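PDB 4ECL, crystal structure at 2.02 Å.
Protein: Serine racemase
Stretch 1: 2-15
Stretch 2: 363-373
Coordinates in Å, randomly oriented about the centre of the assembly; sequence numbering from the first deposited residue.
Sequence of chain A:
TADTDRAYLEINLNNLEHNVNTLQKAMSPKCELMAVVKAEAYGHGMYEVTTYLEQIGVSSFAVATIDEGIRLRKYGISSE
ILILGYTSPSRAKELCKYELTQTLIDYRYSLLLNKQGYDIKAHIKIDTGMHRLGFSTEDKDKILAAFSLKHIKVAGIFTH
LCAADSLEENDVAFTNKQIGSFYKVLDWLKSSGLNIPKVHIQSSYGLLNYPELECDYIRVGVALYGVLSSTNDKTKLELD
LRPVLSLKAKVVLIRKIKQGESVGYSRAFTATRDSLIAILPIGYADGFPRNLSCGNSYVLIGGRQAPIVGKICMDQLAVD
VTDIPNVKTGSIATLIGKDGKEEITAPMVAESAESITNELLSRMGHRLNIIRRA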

# COMPACT_ATOMS: atom_id res chain seq x y z
N ALA A 2 16.90 -15.99 -1.22
CA ALA A 2 15.59 -16.37 -1.73
C ALA A 2 14.56 -15.29 -1.40
O ALA A 2 13.89 -14.75 -2.28
N ASP A 3 14.44 -14.99 -0.12
CA ASP A 3 13.61 -13.88 0.32
C ASP A 3 14.34 -12.58 0.05
O ASP A 3 13.75 -11.51 0.04
N THR A 4 15.65 -12.67 -0.18
CA THR A 4 16.45 -11.50 -0.50
C THR A 4 16.70 -11.33 -2.00
O THR A 4 17.38 -10.40 -2.41
N ASP A 5 16.12 -12.20 -2.81
CA ASP A 5 16.40 -12.17 -4.25
C ASP A 5 15.96 -10.89 -4.99
O ASP A 5 16.61 -10.48 -5.95
N ARG A 6 14.86 -10.28 -4.54
CA ARG A 6 14.25 -9.17 -5.28
C ARG A 6 14.20 -7.85 -4.51
O ARG A 6 14.97 -6.93 -4.78
N ALA A 7 13.26 -7.74 -3.58
CA ALA A 7 13.14 -6.54 -2.76
C ALA A 7 12.62 -6.96 -1.42
O ALA A 7 11.76 -7.84 -1.33
N TYR A 8 13.12 -6.34 -0.36
CA TYR A 8 12.79 -6.81 0.97
C TYR A 8 13.00 -5.73 2.01
O TYR A 8 13.71 -4.74 1.76
N LEU A 9 12.36 -5.92 3.16
CA LEU A 9 12.56 -5.09 4.32
C LEU A 9 13.47 -5.84 5.28
O LEU A 9 13.35 -7.06 5.43
N GLU A 10 14.36 -5.10 5.91
CA GLU A 10 15.28 -5.66 6.88
C GLU A 10 14.95 -5.00 8.21
O GLU A 10 14.91 -3.77 8.31
N ILE A 11 14.64 -5.82 9.21
CA ILE A 11 14.19 -5.34 10.51
C ILE A 11 15.30 -5.51 11.54
O ILE A 11 15.67 -6.65 11.89
N ASN A 12 15.86 -4.40 12.02
CA ASN A 12 16.96 -4.46 12.97
C ASN A 12 16.43 -4.67 14.39
O ASN A 12 16.07 -3.71 15.09
N LEU A 13 16.36 -5.93 14.81
CA LEU A 13 15.79 -6.28 16.10
C LEU A 13 16.60 -5.72 17.28
O LEU A 13 16.06 -5.39 18.32
N ASN A 14 17.91 -5.62 17.10
CA ASN A 14 18.75 -5.02 18.11
C ASN A 14 18.37 -3.57 18.32
O ASN A 14 18.29 -3.10 19.45
N ASN A 15 18.12 -2.86 17.23
CA ASN A 15 17.73 -1.47 17.31
C ASN A 15 16.36 -1.31 17.98
O ASN A 15 16.13 -0.36 18.73
N ARG A 363 2.39 1.94 4.76
CA ARG A 363 1.97 1.53 3.40
C ARG A 363 3.04 0.77 2.62
O ARG A 363 3.01 0.73 1.39
N MSE A 364 3.99 0.16 3.33
CA MSE A 364 4.95 -0.72 2.68
C MSE A 364 4.15 -1.88 2.10
O MSE A 364 3.25 -2.40 2.76
N GLY A 365 4.47 -2.26 0.87
CA GLY A 365 3.65 -3.23 0.15
C GLY A 365 3.74 -4.62 0.74
O GLY A 365 4.79 -5.04 1.23
N HIS A 366 2.63 -5.35 0.69
CA HIS A 366 2.56 -6.71 1.22
C HIS A 366 3.47 -7.68 0.47
O HIS A 366 3.81 -8.74 0.99
N ARG A 367 3.84 -7.32 -0.76
CA ARG A 367 4.68 -8.16 -1.62
C ARG A 367 6.13 -8.24 -1.15
O ARG A 367 6.85 -9.19 -1.46
N LEU A 368 6.57 -7.23 -0.39
CA LEU A 368 7.96 -7.17 0.09
C LEU A 368 8.24 -8.28 1.09
O LEU A 368 7.46 -8.49 2.01
N ASN A 369 9.36 -8.98 0.94
CA ASN A 369 9.73 -9.97 1.93
C ASN A 369 10.30 -9.29 3.17
O ASN A 369 10.86 -8.20 3.08
N ILE A 370 10.12 -9.91 4.33
CA ILE A 370 10.61 -9.31 5.57
C ILE A 370 11.66 -10.19 6.24
O ILE A 370 11.42 -11.36 6.52
N ILE A 371 12.84 -9.61 6.48
CA ILE A 371 13.95 -10.33 7.08
C ILE A 371 14.45 -9.67 8.37
O ILE A 371 14.67 -8.46 8.42
N ARG A 372 14.62 -10.48 9.42
CA ARG A 372 15.16 -10.00 10.70
C ARG A 372 16.66 -9.80 10.61
O ARG A 372 17.35 -10.59 9.97
N ARG A 373 17.17 -8.76 11.26
CA ARG A 373 18.61 -8.56 11.41
C ARG A 373 18.94 -7.98 12.79
O ARG A 373 18.44 -8.44 13.82

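Strands 7-11 and 369-372 of serine racemase run parallel, and side chains from both fill the two faces of the small sheet. Its ladder is backbone: Leu9 N to Asn369 O (2.7 Å), Ile371 N to Leu9 O (2.8 Å), Ile11 N to Ile371 O (2.8 Å) and Arg373 N to Ile11 O (2.7 Å). On the face of Leu9, Ile11, Ile370 and Arg372, Leu9 (m, t) is the central bump. It sits in a hollow made by three residues: its CD2 lies 4.0 Å from SE of selenomethionine Met364, its CG 4.1 Å from CD1 of Leu368 (m, t), and its CD1 4.2 Å from CG1 of Ile370 (m, t). Ile370 in turn lodges between Leu9 and Ile11 (m, m), whose CG1 meets Ile370 CG2 at 3.7 Å. Farther along, Leu13 (m, t) points toward the second stretch and rests its CD1 3.8 Å from CD of Arg372, a poorly ordered side chain. Leu368 also offers CD2 to the small CB of Ala7, at 3.7 Å. On the face of Tyr8, Glu10, Asn369 and Ile371, the tip of Ile371 (m, p) is the bump: CD1 reaches CB of Asp3 (3.7 Å), CB of Tyr8 (4.0 Å) and CG2 of Thr4 (4.1 Å), while the Tyr8 side chain (chi1 p) leads away. Beyond it, Glu10 OE1 forms a salt bridge with NH1 of the poorly ordered Arg373 (2.9 Å); the oxygen lies over the guanidinium face, so charge alone joins them. At the other end, extended Arg6 (t, t, t) brings NH1 over one face of the Arg367 guanidinium, 3.1 Å from Arg367 NH2, a meeting of like charges; both groups are hydrogen-bonded elsewhere in the structure. One water bridges here, accepting from Arg6 NH2 (2.6 Å) and donating to Ala7 O (2.7 Å) and Arg367 O (3.2 Å).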

# COMPACT_ATOMS: atom_id res chain seq x y z
CB ALA A 2 15.16 -17.71 -1.15
CB ASP A 3 13.27 -14.04 1.80
CG ASP A 3 12.60 -15.37 2.09
OD1 ASP A 3 11.69 -15.75 1.32
OD2 ASP A 3 13.00 -16.03 3.07
CB THR A 4 17.81 -11.52 0.24
OG1 THR A 4 18.42 -12.81 0.11
CG2 THR A 4 17.61 -11.19 1.72
CB ASP A 5 15.80 -13.40 -4.94
CG ASP A 5 16.59 -14.67 -4.65
OD1 ASP A 5 17.67 -14.57 -4.02
OD2 ASP A 5 16.14 -15.76 -5.06
CB ARG A 6 12.84 -9.58 -5.75
CG ARG A 6 12.04 -8.49 -6.43
CD ARG A 6 10.59 -8.91 -6.56
NE ARG A 6 9.75 -7.80 -7.01
CZ ARG A 6 8.91 -7.13 -6.22
NH1 ARG A 6 8.19 -6.13 -6.72
NH2 ARG A 6 8.79 -7.44 -4.94
CB ALA A 7 12.20 -5.53 -3.41
CB TYR A 8 13.61 -8.05 1.32
CG TYR A 8 15.10 -7.86 1.16
CD1 TYR A 8 15.70 -8.03 -0.07
CD2 TYR A 8 15.90 -7.50 2.24
CE1 TYR A 8 17.07 -7.86 -0.24
CE2 TYR A 8 17.27 -7.32 2.09
CZ TYR A 8 17.84 -7.50 0.85
OH TYR A 8 19.19 -7.33 0.67
CB LEU A 9 11.24 -4.78 5.02
CG LEU A 9 10.24 -3.91 4.26
CD1 LEU A 9 8.88 -3.97 4.92
CD2 LEU A 9 10.74 -2.48 4.17
CB GLU A 10 16.73 -5.37 6.47
CG GLU A 10 17.47 -6.57 5.92
CD GLU A 10 18.97 -6.30 5.72
OE1 GLU A 10 19.53 -6.80 4.72
OE2 GLU A 10 19.57 -5.60 6.56
CB ILE A 11 12.95 -6.12 10.99
CG1 ILE A 11 11.82 -5.98 9.97
CG2 ILE A 11 12.47 -5.60 12.33
CD1 ILE A 11 11.42 -4.55 9.70
CB ASN A 12 17.84 -3.21 12.89
CG ASN A 12 19.13 -3.34 13.73
OD1 ASN A 12 19.16 -4.04 14.73
ND2 ASN A 12 20.19 -2.66 13.30
CB LEU A 13 15.61 -7.79 16.23
CG LEU A 13 14.49 -8.36 15.37
CD1 LEU A 13 14.25 -9.81 15.72
CD2 LEU A 13 13.19 -7.55 15.50
CB ASN A 14 20.23 -5.12 17.74
CG ASN A 14 20.86 -6.37 18.28
OD1 ASN A 14 21.39 -6.38 19.40
ND2 ASN A 14 20.79 -7.45 17.52
CB ASN A 15 17.71 -0.84 15.93
CG ASN A 15 19.03 -0.21 15.56
OD1 ASN A 15 20.01 -0.31 16.31
ND2 ASN A 15 19.07 0.44 14.40
CB ARG A 363 1.49 2.74 2.58
CG ARG A 363 0.27 3.46 3.20
CD ARG A 363 -0.19 4.62 2.32
NE ARG A 363 -0.58 4.17 0.98
CZ ARG A 363 -0.80 4.98 -0.05
NH1 ARG A 363 -0.67 6.30 0.10
NH2 ARG A 363 -1.15 4.48 -1.23
CB MSE A 364 5.99 -1.21 3.68
CG MSE A 364 7.06 -0.17 4.02
SE MSE A 364 8.27 0.17 2.51
CE MSE A 364 7.79 1.97 1.99
CB HIS A 366 1.12 -7.23 1.19
CG HIS A 366 0.95 -8.57 1.84
ND1 HIS A 366 0.62 -9.71 1.13
CD2 HIS A 366 1.10 -8.96 3.13
CE1 HIS A 366 0.57 -10.74 1.96
NE2 HIS A 366 0.86 -10.31 3.18
CB ARG A 367 4.61 -7.66 -3.08
CG ARG A 367 5.23 -8.57 -4.13
CD ARG A 367 4.77 -8.19 -5.57
NE ARG A 367 5.20 -6.84 -5.95
CZ ARG A 367 4.89 -6.25 -7.10
NH1 ARG A 367 4.15 -6.89 -8.01
NH2 ARG A 367 5.33 -5.02 -7.35
CB LEU A 368 8.22 -5.82 0.77
CG LEU A 368 8.24 -4.58 -0.11
CD1 LEU A 368 8.32 -3.31 0.72
CD2 LEU A 368 9.42 -4.67 -1.07
CB ASN A 369 10.72 -10.99 1.37
CG ASN A 369 10.07 -11.91 0.34
OD1 ASN A 369 10.38 -11.84 -0.86
ND2 ASN A 369 9.16 -12.76 0.80
CB ILE A 370 9.47 -9.00 6.56
CG1 ILE A 370 8.46 -8.06 5.89
CG2 ILE A 370 10.02 -8.40 7.83
CD1 ILE A 370 7.45 -7.49 6.84
CB ILE A 371 15.12 -10.47 6.08
CG1 ILE A 371 14.84 -11.59 5.08
CG2 ILE A 371 16.41 -10.77 6.79
CD1 ILE A 371 14.12 -11.13 3.84
CB ARG A 372 14.86 -10.99 11.83
CG ARG A 372 13.40 -11.36 11.97
CD ARG A 372 13.17 -12.31 13.14
NE ARG A 372 11.78 -12.74 13.20
CZ ARG A 372 11.35 -13.94 12.82
NH1 ARG A 372 12.21 -14.85 12.37
NH2 ARG A 372 10.06 -14.24 12.89
CB ARG A 373 19.14 -7.63 10.32
CG ARG A 373 19.08 -8.22 8.92
CD ARG A 373 20.03 -9.41 8.78
NE ARG A 373 19.93 -10.05 7.47
CZ ARG A 373 20.51 -9.59 6.37
NH1 ARG A 373 21.24 -8.48 6.42
NH2 ARG A 373 20.37 -10.24 5.22
O HOH W 1 9.66 -8.74 -2.85